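Local coordinates for putative surface anchored protein (Clostridium perfringens B, PDB 4NI6) that probably forms part of the Ig-like shaft of a bacterial cell-surface adhesin, each repeat being stabilised by an autocatalytically formed internal ester bond, at residues A[14-19]-A[132-136]; A[29-33]-A[88-92]; A[50-54]-A[65-69]; A[101-107]-A[122-128]. The contacts are given in a common frame with arbitrary orientation. Where two conformers were deposited one is given. Residues are numbered along the deposited sequence.

Contact 1. Residues A[14-19]-A[132-136]; sequences GSSEKE and DKAQT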
loop_
_atom_site.group_PDB
_atom_site.type_symbol
_atom_site.label_atom_id
_atom_site.label_comp_id
_atom_site.label_asym_id
_atom_site.label_seq_id
_atom_site.Cartn_x
_atom_site.Cartn_y
_atom_site.Cartn_z
ATOM N N GLY A 14 3.220 -2.521 -10.641
ATOM C CA GLY A 14 2.323 -3.662 -10.730
ATOM C C GLY A 14 1.089 -3.262 -11.550
ATOM O O GLY A 14 0.866 -2.082 -11.817
ATOM N N SER A 15 0.310 -4.236 -12.014
ATOM C CA SER A 15 -1.015 -3.961 -12.605
ATOM C C SER A 15 -1.950 -5.079 -12.158
ATOM O O SER A 15 -1.499 -6.079 -11.603
ATOM C CB SER A 15 -0.940 -3.947 -14.130
ATOM O OG SER A 15 -1.079 -5.259 -14.637
ATOM N N SER A 16 -3.251 -4.900 -12.363
ATOM C CA SER A 16 -4.210 -5.913 -11.956
ATOM C C SER A 16 -3.967 -7.289 -12.561
ATOM O O SER A 16 -4.409 -8.300 -12.008
ATOM C CB SER A 16 -5.632 -5.461 -12.257
ATOM O OG SER A 16 -6.547 -6.217 -11.492
ATOM N N GLU A 17 -3.316 -7.331 -13.718
ATOM C CA GLU A 17 -3.042 -8.613 -14.341
ATOM C C GLU A 17 -1.610 -9.111 -14.239
ATOM O O GLU A 17 -1.343 -10.224 -14.659
ATOM C CB GLU A 17 -3.505 -8.632 -15.789
ATOM C CG GLU A 17 -2.782 -7.665 -16.698
ATOM C CD GLU A 17 -3.193 -7.886 -18.141
ATOM O OE1 GLU A 17 -3.671 -9.001 -18.466
ATOM O OE2 GLU A 17 -3.128 -6.928 -18.929
ATOM N N LYS A 18 -0.698 -8.327 -13.669
ATOM C CA LYS A 18 0.717 -8.754 -13.631
ATOM C C LYS A 18 1.440 -8.063 -12.495
ATOM O O LYS A 18 1.484 -6.832 -12.431
ATOM C CB LYS A 18 1.419 -8.448 -14.972
ATOM C CG LYS A 18 2.893 -8.845 -15.062
ATOM C CD LYS A 18 3.511 -8.270 -16.333
ATOM C CE LYS A 18 5.002 -8.568 -16.434
ATOM N NZ LYS A 18 5.573 -8.067 -17.719
ATOM N N GLU A 19 2.007 -8.859 -11.592
ATOM C CA GLU A 19 2.819 -8.340 -10.500
ATOM C C GLU A 19 4.011 -7.551 -11.046
ATOM O O GLU A 19 4.513 -7.843 -12.145
ATOM C CB GLU A 19 3.349 -9.510 -9.639
ATOM C CG GLU A 19 2.313 -10.440 -9.028
ATOM C CD GLU A 19 1.830 -11.572 -9.920
ATOM O OE1 GLU A 19 2.143 -11.618 -11.148
ATOM O OE2 GLU A 19 1.160 -12.465 -9.330
ATOM N N ASP A 132 -4.225 -9.030 -4.792
ATOM C CA ASP A 132 -4.253 -7.939 -5.752
ATOM C C ASP A 132 -2.888 -7.772 -6.427
ATOM O O ASP A 132 -1.943 -7.265 -5.813
ATOM C CB ASP A 132 -4.689 -6.621 -5.071
ATOM C CG ASP A 132 -4.741 -5.452 -6.037
ATOM O OD1 ASP A 132 -4.469 -5.630 -7.245
ATOM O OD2 ASP A 132 -5.164 -4.349 -5.599
ATOM N N LYS A 133 -2.781 -8.207 -7.684
ATOM C CA LYS A 133 -1.509 -8.144 -8.389
ATOM C C LYS A 133 -0.967 -6.732 -8.536
ATOM O O LYS A 133 0.250 -6.549 -8.692
ATOM C CB LYS A 133 -1.567 -8.872 -9.737
ATOM C CG LYS A 133 -1.870 -10.350 -9.589
ATOM C CD LYS A 133 -1.916 -11.038 -10.946
ATOM C CE LYS A 133 -1.965 -12.549 -10.793
ATOM N NZ LYS A 133 -2.134 -13.253 -12.096
ATOM N N ALA A 134 -1.868 -5.731 -8.571
ATOM C CA ALA A 134 -1.399 -4.370 -8.738
ATOM C C ALA A 134 -0.558 -3.908 -7.553
ATOM O O ALA A 134 0.225 -2.970 -7.692
ATOM C CB ALA A 134 -2.557 -3.400 -8.994
ATOM N N GLN A 135 -0.780 -4.525 -6.400
ATOM C CA GLN A 135 -0.074 -4.226 -5.156
ATOM C C GLN A 135 1.101 -5.147 -4.886
ATOM O O GLN A 135 1.693 -5.097 -3.815
ATOM C CB GLN A 135 -1.053 -4.297 -3.955
ATOM C CG GLN A 135 -2.220 -3.341 -4.065
ATOM C CD GLN A 135 -1.827 -1.902 -3.827
ATOM O OE1 GLN A 135 -0.685 -1.485 -3.785
ATOM N N THR A 136 1.376 -6.072 -5.830
ATOM C CA THR A 136 2.282 -7.182 -5.595
ATOM C C THR A 136 3.560 -7.039 -6.439
ATOM O O THR A 136 3.508 -6.608 -7.558
ATOM C CB THR A 136 1.568 -8.510 -5.927
ATOM O OG1 THR A 136 0.378 -8.608 -5.155
ATOM C CG2 THR A 136 2.388 -9.745 -5.588
HETATM O O HOH W 1 -5.066 -8.907 -9.389
HETATM O O HOH W 2 -6.209 -4.714 -9.064
HETATM O O HOH W 3 0.701 -12.960 -13.028
#
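Lys133 lays its aliphatic chain across the 15-18 turn: CB is 3.7 Å from Ser16 O and CD 3.8 Å from Glu17 C. Here a type I beta turn, Ser15 to Lys18, packs on the 3-10 segment 133-135 that interrupts strand 121-139 of the Ig-like domain. Ser15 OG accepts from Glu17 N at 3.2 Å, an ST turn, while Asp132 OD1 takes Ala134 N at 2.9 Å, an Asx turn, so each piece is braced from within. Between them the fit is by van der Waals contact and water. Gly14 must be glycine, since a CB would collide with Lys133 O and Ala134 O; Glu19 CG meets Thr136 CG2 at 3.5 Å. Gln135 points away from the loop, and its CD is covalently linked to Thr5 OG1, the internal ester cross-link. Water 1 bridges Ser16 O and Lys133 N. Glu19 and Lys133 are joined through water 3, which lies 2.7 Å from Glu19 OE1 and 3.0 Å from Lys133 NZ.

Contact 2. Residues A[29-33]-A[88-92]; sequences DGVDV and GNQKL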
loop_
_atom_site.group_PDB
_atom_site.type_symbol
_atom_site.label_atom_id
_atom_site.label_comp_id
_atom_site.label_asym_id
_atom_site.label_seq_id
_atom_site.Cartn_x
_atom_site.Cartn_y
_atom_site.Cartn_z
ATOM N N ASP A 29 21.159 -4.995 -4.552
ATOM C CA ASP A 29 21.268 -3.867 -3.620
ATOM C C ASP A 29 19.983 -3.556 -2.828
ATOM O O ASP A 29 19.845 -2.463 -2.260
ATOM C CB ASP A 29 21.656 -2.613 -4.415
ATOM C CG ASP A 29 20.709 -2.365 -5.617
ATOM O OD1 ASP A 29 19.913 -3.356 -5.970
ATOM O OD2 ASP A 29 20.825 -1.196 -6.262
ATOM N N GLY A 30 19.037 -4.492 -2.822
ATOM C CA GLY A 30 17.688 -4.219 -2.324
ATOM C C GLY A 30 16.806 -3.695 -3.438
ATOM O O GLY A 30 17.249 -3.467 -4.563
ATOM N N VAL A 31 15.583 -3.353 -3.049
ATOM C CA VAL A 31 14.511 -2.951 -3.972
ATOM C C VAL A 31 13.847 -1.720 -3.354
ATOM O O VAL A 31 13.439 -1.762 -2.196
ATOM C CB VAL A 31 13.483 -4.100 -4.122
ATOM C CG1 VAL A 31 12.370 -3.713 -5.084
ATOM C CG2 VAL A 31 14.177 -5.391 -4.577
ATOM N N ASP A 32 13.818 -0.606 -4.090
ATOM C CA ASP A 32 13.037 0.567 -3.660
ATOM C C ASP A 32 11.556 0.332 -3.892
ATOM O O ASP A 32 11.146 0.040 -5.010
ATOM C CB ASP A 32 13.502 1.820 -4.399
ATOM C CG ASP A 32 14.985 2.087 -4.225
ATOM O OD1 ASP A 32 15.590 1.591 -3.246
ATOM O OD2 ASP A 32 15.552 2.777 -5.092
ATOM N N VAL A 33 10.763 0.385 -2.828
ATOM C CA VAL A 33 9.354 0.019 -2.950
ATOM C C VAL A 33 8.506 1.232 -2.592
ATOM O O VAL A 33 8.655 1.801 -1.515
ATOM C CB VAL A 33 8.981 -1.136 -2.005
ATOM C CG1 VAL A 33 7.497 -1.510 -2.142
ATOM C CG2 VAL A 33 9.852 -2.348 -2.291
ATOM N N GLY A 88 11.061 3.204 0.874
ATOM C CA GLY A 88 12.507 3.246 0.675
ATOM C C GLY A 88 13.079 1.909 0.242
ATOM O O GLY A 88 12.371 1.016 -0.218
ATOM N N ASN A 89 14.382 1.790 0.419
ATOM C CA ASN A 89 15.107 0.586 0.031
ATOM C C ASN A 89 14.801 -0.583 0.955
ATOM O O ASN A 89 14.847 -0.436 2.177
ATOM C CB ASN A 89 16.624 0.856 0.050
ATOM C CG ASN A 89 17.450 -0.341 -0.401
ATOM O OD1 ASN A 89 17.759 -1.226 0.401
ATOM N ND2 ASN A 89 17.615 -0.468 -1.706
ATOM N N GLN A 90 14.399 -1.708 0.365
ATOM C CA GLN A 90 14.052 -2.892 1.124
ATOM C C GLN A 90 14.913 -4.042 0.664
ATOM O O GLN A 90 15.072 -4.282 -0.531
ATOM C CB GLN A 90 12.566 -3.218 0.918
ATOM C CG GLN A 90 11.634 -2.121 1.442
ATOM C CD GLN A 90 11.656 -2.062 2.959
ATOM O OE1 GLN A 90 11.708 -3.092 3.612
ATOM N NE2 GLN A 90 11.516 -0.867 3.518
ATOM N N LYS A 91 15.448 -4.768 1.623
ATOM C CA LYS A 91 16.334 -5.866 1.255
ATOM C C LYS A 91 15.549 -7.185 1.165
ATOM O O LYS A 91 15.352 -7.867 2.169
ATOM C CB LYS A 91 17.575 -5.951 2.176
ATOM C CG LYS A 91 18.528 -4.742 2.135
ATOM C CD LYS A 91 19.524 -4.754 0.977
ATOM C CE LYS A 91 20.331 -3.455 0.927
ATOM N NZ LYS A 91 21.449 -3.448 1.933
ATOM N N LEU A 92 14.874 -7.355 0.025
ATOM C CA LEU A 92 13.936 -8.465 -0.227
ATOM C C LEU A 92 14.605 -9.766 -0.699
ATOM O O LEU A 92 15.766 -9.761 -1.135
ATOM C CB LEU A 92 12.875 -8.035 -1.243
ATOM C CG LEU A 92 12.115 -6.759 -0.847
ATOM C CD1 LEU A 92 11.016 -6.431 -1.844
ATOM C CD2 LEU A 92 11.497 -6.917 0.537
#
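Asp29 leads into an antiparallel strand pair at one edge of the four-stranded sheet of this Ig-like fold, where strand 31-39 meets the outermost strand 81-90. Its carbonyl O accepts from Asn89 ND2 at 3.0 Å, so a side chain of one strand ties down the loop entering the other. Gly30 comes next, with a positive phi of 89° and its CA only 3.2 Å from Gln90 O; a CB there would clash with Asn89 OD1 and Gln90 O. Val31 forms a hydrogen-bonded pair with Gln90, the two bonds Val31 N to Gln90 O and Gln90 N to Val31 O both measuring 2.7 Å. Its side chain turns to the interior of the sandwich, where CB lies 4.1 Å from Leu92 CD1. Asp32 sits on the outer face in a non-hydrogen-bonded pair with Asn89, with CA atoms 4.2 Å apart, and its backbone N bonds to Asp10 OD1. Val33 returns to the inner face: CG2 touches Leu92 CD1 at 4.3 Å and Gln90 CG at 4.1 Å, and Leu137 of the opposing sheet packs against both Val33 and Leu92. The N-to-C directions of 31-33 and 88-90 are 132° apart, and segment 88-92 soon leaves the strand through an inverse gamma turn centred on Lys91. On the outer face Asn89 ND2 also donates a hydrogen bond to Asp32 OD1 at 3.3 Å.

Contact 3. Residues A[50-54]-A[65-69]; sequences LTGKL and EVATK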
loop_
_atom_site.group_PDB
_atom_site.type_symbol
_atom_site.label_atom_id
_atom_site.label_comp_id
_atom_site.label_asym_id
_atom_site.label_seq_id
_atom_site.Cartn_x
_atom_site.Cartn_y
_atom_site.Cartn_z
ATOM N N LEU A 50 -2.240 7.377 7.285
ATOM C CA LEU A 50 -2.091 6.339 6.255
ATOM C C LEU A 50 -1.006 5.372 6.693
ATOM O O LEU A 50 0.155 5.781 6.834
ATOM C CB LEU A 50 -1.738 6.984 4.920
ATOM C CG LEU A 50 -1.543 5.971 3.776
ATOM C CD1 LEU A 50 -2.837 5.258 3.428
ATOM C CD2 LEU A 50 -0.939 6.617 2.540
ATOM N N THR A 51 -1.399 4.146 6.964
ATOM C CA THR A 51 -0.406 3.090 7.272
ATOM C C THR A 51 -0.295 2.123 6.118
ATOM O O THR A 51 -1.257 1.502 5.702
ATOM C CB THR A 51 -0.810 2.301 8.525
ATOM O OG1 THR A 51 -0.849 3.185 9.647
ATOM C CG2 THR A 51 0.201 1.152 8.807
ATOM N N GLY A 52 0.921 2.008 5.585
ATOM C CA GLY A 52 1.230 1.007 4.565
ATOM C C GLY A 52 2.111 -0.074 5.125
ATOM O O GLY A 52 2.941 0.182 5.982
ATOM N N LYS A 53 1.793 -1.297 4.737
ATOM C CA LYS A 53 2.571 -2.461 5.149
ATOM C C LYS A 53 3.005 -3.244 3.935
ATOM O O LYS A 53 2.249 -3.453 2.984
ATOM C CB LYS A 53 1.754 -3.351 6.059
ATOM C CG LYS A 53 1.445 -2.693 7.398
ATOM C CD LYS A 53 0.569 -3.564 8.266
ATOM C CE LYS A 53 0.267 -2.859 9.582
ATOM N NZ LYS A 53 1.552 -2.563 10.292
ATOM N N LEU A 54 4.265 -3.694 3.959
ATOM C CA LEU A 54 4.789 -4.588 2.934
ATOM C C LEU A 54 4.816 -5.986 3.550
ATOM O O LEU A 54 5.492 -6.203 4.553
ATOM C CB LEU A 54 6.204 -4.162 2.519
ATOM C CG LEU A 54 6.842 -4.930 1.372
ATOM C CD1 LEU A 54 6.017 -4.809 0.103
ATOM C CD2 LEU A 54 8.265 -4.440 1.145
ATOM N N GLU A 65 4.977 -9.591 8.043
ATOM C CA GLU A 65 5.276 -8.194 7.782
ATOM C C GLU A 65 6.775 -7.993 7.627
ATOM O O GLU A 65 7.565 -8.431 8.472
ATOM C CB GLU A 65 4.739 -7.310 8.897
ATOM C CG GLU A 65 4.892 -5.831 8.632
ATOM C CD GLU A 65 4.299 -5.015 9.757
ATOM O OE1 GLU A 65 3.060 -4.966 9.880
ATOM O OE2 GLU A 65 5.069 -4.396 10.508
ATOM N N VAL A 66 7.131 -7.294 6.555
ATOM C CA VAL A 66 8.511 -6.938 6.237
ATOM C C VAL A 66 8.783 -5.505 6.666
ATOM O O VAL A 66 9.864 -5.203 7.156
ATOM C CB VAL A 66 8.773 -7.055 4.723
ATOM C CG1 VAL A 66 10.193 -6.615 4.376
ATOM C CG2 VAL A 66 8.518 -8.480 4.262
ATOM N N ALA A 67 7.826 -4.615 6.401
ATOM C CA ALA A 67 8.012 -3.180 6.632
ATOM C C ALA A 67 6.645 -2.569 6.916
ATOM O O ALA A 67 5.637 -3.035 6.405
ATOM C CB ALA A 67 8.623 -2.497 5.415
ATOM N N THR A 68 6.650 -1.480 7.670
ATOM C CA THR A 68 5.452 -0.690 7.917
ATOM C C THR A 68 5.874 0.775 7.929
ATOM O O THR A 68 6.915 1.117 8.466
ATOM C CB THR A 68 4.754 -1.159 9.216
ATOM O OG1 THR A 68 3.486 -0.499 9.347
ATOM C CG2 THR A 68 5.573 -0.870 10.473
ATOM N N LYS A 69 4.976 1.633 7.439
ATOM C CA LYS A 69 5.202 3.069 7.462
ATOM C C LYS A 69 3.893 3.774 7.643
ATOM O O LYS A 69 2.922 3.432 6.973
ATOM C CB LYS A 69 5.827 3.536 6.154
ATOM C CG LYS A 69 6.236 4.988 6.198
ATOM C CD LYS A 69 7.107 5.350 5.014
ATOM C CE LYS A 69 7.132 6.851 4.782
ATOM N NZ LYS A 69 7.769 7.589 5.907
#
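Backbone hydrogen bonds set the register between 50-54 and 65-69, neighbouring strands of one hairpin that run antiparallel at 162° with axes 4.6 Å apart. Gly52 and Lys69 exchange a regular pair, Gly52 N to Lys69 O at 2.8 Å and Lys69 N to Gly52 O at 2.9 Å. Two residues on, Leu54 N reaches Ala67 O at 2.9 Å, but Leu54 O receives two amides: Val66 N at 2.8 Å and, weakly, Ala67 N at 3.4 Å. Ala67 O also receives a CA-H...O contact from Lys53 CA at 3.4 Å.

Polar side chains gather on the exposed face. Lys53 NZ makes a salt bridge with Glu65 OE1 at 2.9 Å and also donates to Thr68 OG1 at 3.0 Å, so one ammonium group links two residues of the partner strand. Thr51 OG1, by contrast, bonds to Thr70.

Apolar contacts occupy the reverse face. Leu54 CB lies 4.1 Å from Ala67 CB and Leu54 CD2 is 4.3 Å from Val66 CG1; Gln90 and Leu92 pack over this patch from across the sandwich. Through its other edge, strand 47-57 bonds to strand 97-106.

Where Leu54 faces both Val66 and Ala67, the extra residue makes a classic beta bulge in the hairpin, built into one sheet of an Ig-like beta sandwich.

Contact 4. Residues A[101-107]-A[122-128]; sequences FENAESV and KQVVKHE
Build an antiparallel strand pair from the larger sheet of an Ig-like sandwich: 101-106 against 122-127, both extended, N-to-C directions 169° apart and axes 4.6 Å at closest. Glu102 pairs with His127 and Ala104 with Val125 as hydrogen-bonded pairs, CA-CA 5.3 Å each; Asn103-Lys126 and Glu105-Val124 are non-hydrogen-bonded, at 4.2 and 4.4 Å. Set Glu102 N to His127 O at 3.0 Å, His127 N to Glu102 O at 2.8 Å, Ala104 N to Val125 O at 2.8 Å and Val125 N to Ala104 O at 2.9 Å. Ser106 N then reaches Gln123 O at 2.8 Å, and Ser106, with chi1 p, presents OG to Gln123 N at 2.9 Å; that OG also bonds to Glu108.

On the inner face place Glu102 (m, m), Ala104, Val125 (t) and His127 (t). His127 NE2 bonds to Asp132, and the ring packs on Thr5, the ester-forming threonine. On the outer face Asn103 (t) takes a weak bond at OD1 from Lys126 NZ, 3.1 Å, with Lys126 chi1 p; Glu105 (t, t) lays CG 3.9 Å from Val124 CG2. Turn Phe101 to m so that Glu128 CB, also on an m rotamer, makes a CH-pi contact 3.8 Å from the ring centroid. Lys122 (m, then t throughout) stretches along Ser106, CD 3.3 Å from Ser106 O, and its NZ meets water 4 at 3.1 Å, itself 2.5 Å from Val107 O.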
loop_
_atom_site.group_PDB
_atom_site.type_symbol
_atom_site.label_atom_id
_atom_site.label_comp_id
_atom_site.label_asym_id
_atom_site.label_seq_id
_atom_site.Cartn_x
_atom_site.Cartn_y
_atom_site.Cartn_z
ATOM N N PHE A 101 -0.229 -3.551 1.613
ATOM C CA PHE A 101 -1.516 -3.229 2.236
ATOM C C PHE A 101 -1.535 -1.728 2.578
ATOM O O PHE A 101 -0.513 -1.157 2.965
ATOM C CB PHE A 101 -1.624 -4.000 3.524
ATOM C CG PHE A 101 -1.970 -5.458 3.388
ATOM C CD1 PHE A 101 -2.070 -6.096 2.159
ATOM C CD2 PHE A 101 -2.176 -6.210 4.543
ATOM C CE1 PHE A 101 -2.374 -7.446 2.072
ATOM C CE2 PHE A 101 -2.494 -7.563 4.467
ATOM C CZ PHE A 101 -2.580 -8.184 3.233
ATOM N N GLU A 102 -2.730 -1.102 2.524
ATOM C CA GLU A 102 -2.896 0.312 2.924
ATOM C C GLU A 102 -4.163 0.473 3.759
ATOM O O GLU A 102 -5.162 -0.192 3.494
ATOM C CB GLU A 102 -3.046 1.193 1.693
ATOM C CG GLU A 102 -1.816 1.301 0.819
ATOM C CD GLU A 102 -0.665 2.137 1.381
ATOM O OE1 GLU A 102 0.401 2.210 0.696
ATOM O OE2 GLU A 102 -0.720 2.601 2.528
ATOM N N ASN A 103 -4.042 1.267 4.810
ATOM C CA ASN A 103 -5.149 1.567 5.708
ATOM C C ASN A 103 -5.128 3.062 5.984
ATOM O O ASN A 103 -4.170 3.600 6.536
ATOM C CB ASN A 103 -4.922 0.813 6.980
ATOM C CG ASN A 103 -6.084 0.921 7.935
ATOM O OD1 ASN A 103 -6.919 0.027 8.022
ATOM N ND2 ASN A 103 -6.162 2.041 8.635
ATOM N N ALA A 104 -6.243 3.724 5.662
ATOM C CA ALA A 104 -6.394 5.173 5.923
ATOM C C ALA A 104 -7.461 5.357 6.998
ATOM O O ALA A 104 -8.591 4.902 6.839
ATOM C CB ALA A 104 -6.851 5.898 4.669
ATOM N N GLU A 105 -7.076 5.990 8.087
ATOM C CA GLU A 105 -7.999 6.245 9.185
ATOM C C GLU A 105 -8.075 7.756 9.424
ATOM O O GLU A 105 -7.059 8.405 9.668
ATOM C CB GLU A 105 -7.487 5.577 10.455
ATOM C CG GLU A 105 -8.348 5.851 11.693
ATOM C CD GLU A 105 -7.619 5.500 12.969
ATOM O OE1 GLU A 105 -6.465 5.949 13.168
ATOM O OE2 GLU A 105 -8.201 4.757 13.772
ATOM N N SER A 106 -9.279 8.330 9.453
ATOM C CA SER A 106 -9.349 9.784 9.654
ATOM C C SER A 106 -8.827 10.164 11.036
ATOM O O SER A 106 -8.980 9.402 12.002
ATOM C CB SER A 106 -10.761 10.312 9.415
ATOM O OG SER A 106 -11.703 9.795 10.362
ATOM N N VAL A 107 -8.250 11.369 11.134
ATOM C CA VAL A 107 -7.788 11.890 12.402
ATOM C C VAL A 107 -8.972 12.288 13.307
ATOM O O VAL A 107 -8.957 12.031 14.514
ATOM C CB VAL A 107 -6.850 13.097 12.194
ATOM C CG1 VAL A 107 -6.504 13.767 13.518
ATOM C CG2 VAL A 107 -5.572 12.648 11.476
ATOM N N LYS A 122 -14.058 7.263 13.680
ATOM C CA LYS A 122 -13.165 7.657 12.580
ATOM C C LYS A 122 -13.534 6.870 11.303
ATOM O O LYS A 122 -13.944 5.706 11.382
ATOM C CB LYS A 122 -11.682 7.411 12.958
ATOM C CG LYS A 122 -11.164 8.159 14.198
ATOM C CD LYS A 122 -9.775 7.677 14.660
ATOM C CE LYS A 122 -9.366 8.265 16.016
ATOM N NZ LYS A 122 -8.020 7.870 16.533
ATOM N N GLN A 123 -13.496 7.537 10.151
ATOM C CA GLN A 123 -13.665 6.863 8.866
ATOM C C GLN A 123 -12.419 6.024 8.575
ATOM O O GLN A 123 -11.309 6.555 8.595
ATOM C CB GLN A 123 -13.831 7.878 7.738
ATOM C CG GLN A 123 -14.131 7.180 6.417
ATOM C CD GLN A 123 -14.262 8.134 5.264
ATOM O OE1 GLN A 123 -13.675 9.204 5.251
ATOM N NE2 GLN A 123 -14.984 7.715 4.255
ATOM N N VAL A 124 -12.598 4.727 8.358
ATOM C CA VAL A 124 -11.480 3.824 7.999
ATOM C C VAL A 124 -11.809 3.302 6.628
ATOM O O VAL A 124 -12.857 2.711 6.404
ATOM C CB VAL A 124 -11.383 2.673 9.017
ATOM C CG1 VAL A 124 -10.399 1.619 8.520
ATOM C CG2 VAL A 124 -10.945 3.211 10.374
ATOM N N VAL A 125 -10.841 3.436 5.726
ATOM C CA VAL A 125 -10.950 2.890 4.384
ATOM C C VAL A 125 -9.623 2.191 4.095
ATOM O O VAL A 125 -8.537 2.728 4.339
ATOM C CB VAL A 125 -11.202 4.009 3.355
ATOM C CG1 VAL A 125 -11.458 3.436 1.979
ATOM C CG2 VAL A 125 -12.420 4.841 3.784
ATOM N N LYS A 126 -9.718 0.948 3.659
ATOM C CA LYS A 126 -8.515 0.146 3.543
ATOM C C LYS A 126 -8.480 -0.673 2.270
ATOM O O LYS A 126 -9.496 -0.860 1.612
ATOM C CB LYS A 126 -8.389 -0.728 4.764
ATOM C CG LYS A 126 -9.412 -1.833 4.846
ATOM C CD LYS A 126 -9.438 -2.433 6.241
ATOM C CE LYS A 126 -9.667 -1.362 7.291
ATOM N NZ LYS A 126 -9.355 -1.843 8.667
ATOM N N HIS A 127 -7.287 -1.128 1.906
ATOM C CA HIS A 127 -7.129 -2.067 0.801
ATOM C C HIS A 127 -6.016 -3.027 1.151
ATOM O O HIS A 127 -4.830 -2.667 1.137
ATOM C CB HIS A 127 -6.804 -1.322 -0.478
ATOM C CG HIS A 127 -6.806 -2.205 -1.712
ATOM N ND1 HIS A 127 -7.905 -2.790 -2.200
ATOM C CD2 HIS A 127 -5.758 -2.667 -2.480
ATOM C CE1 HIS A 127 -7.582 -3.583 -3.232
ATOM N NE2 HIS A 127 -6.256 -3.520 -3.393
ATOM N N GLU A 128 -6.429 -4.156 1.703
ATOM C CA GLU A 128 -5.529 -5.152 2.279
ATOM C C GLU A 128 -5.800 -6.516 1.641
ATOM O O GLU A 128 -6.286 -7.440 2.295
ATOM C CB GLU A 128 -5.721 -5.202 3.803
ATOM C CG GLU A 128 -5.500 -3.858 4.483
ATOM C CD GLU A 128 -5.724 -3.899 5.982
ATOM O OE1 GLU A 128 -6.557 -4.705 6.446
ATOM O OE2 GLU A 128 -5.058 -3.118 6.692
HETATM O O HOH W 4 -7.279 10.807 15.875
#

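Contacts 3 and 4 belong to the same sheet: strand 47-57 bonds to 63-74 along one edge and to 97-106 along the other, so Lys53 O meets Phe101 N at 2.8 Å. Contact 2 lies in the facing sheet and touches contact 3 across the sandwich, with Gln90 CG 4.1 Å from Leu54 CD2. All four are partly buried; the three strand pairings have a more buried inner face and a more exposed, polar outer one. Contact 1 is instead loop packing by direct van der Waals contact, supplemented by bridging waters. It shares strand 121-139 with contact 4; Asp132 and His127 connect them beside the ester bond. Contact 3 sits nearest the chain's centre, contact 2 farthest out.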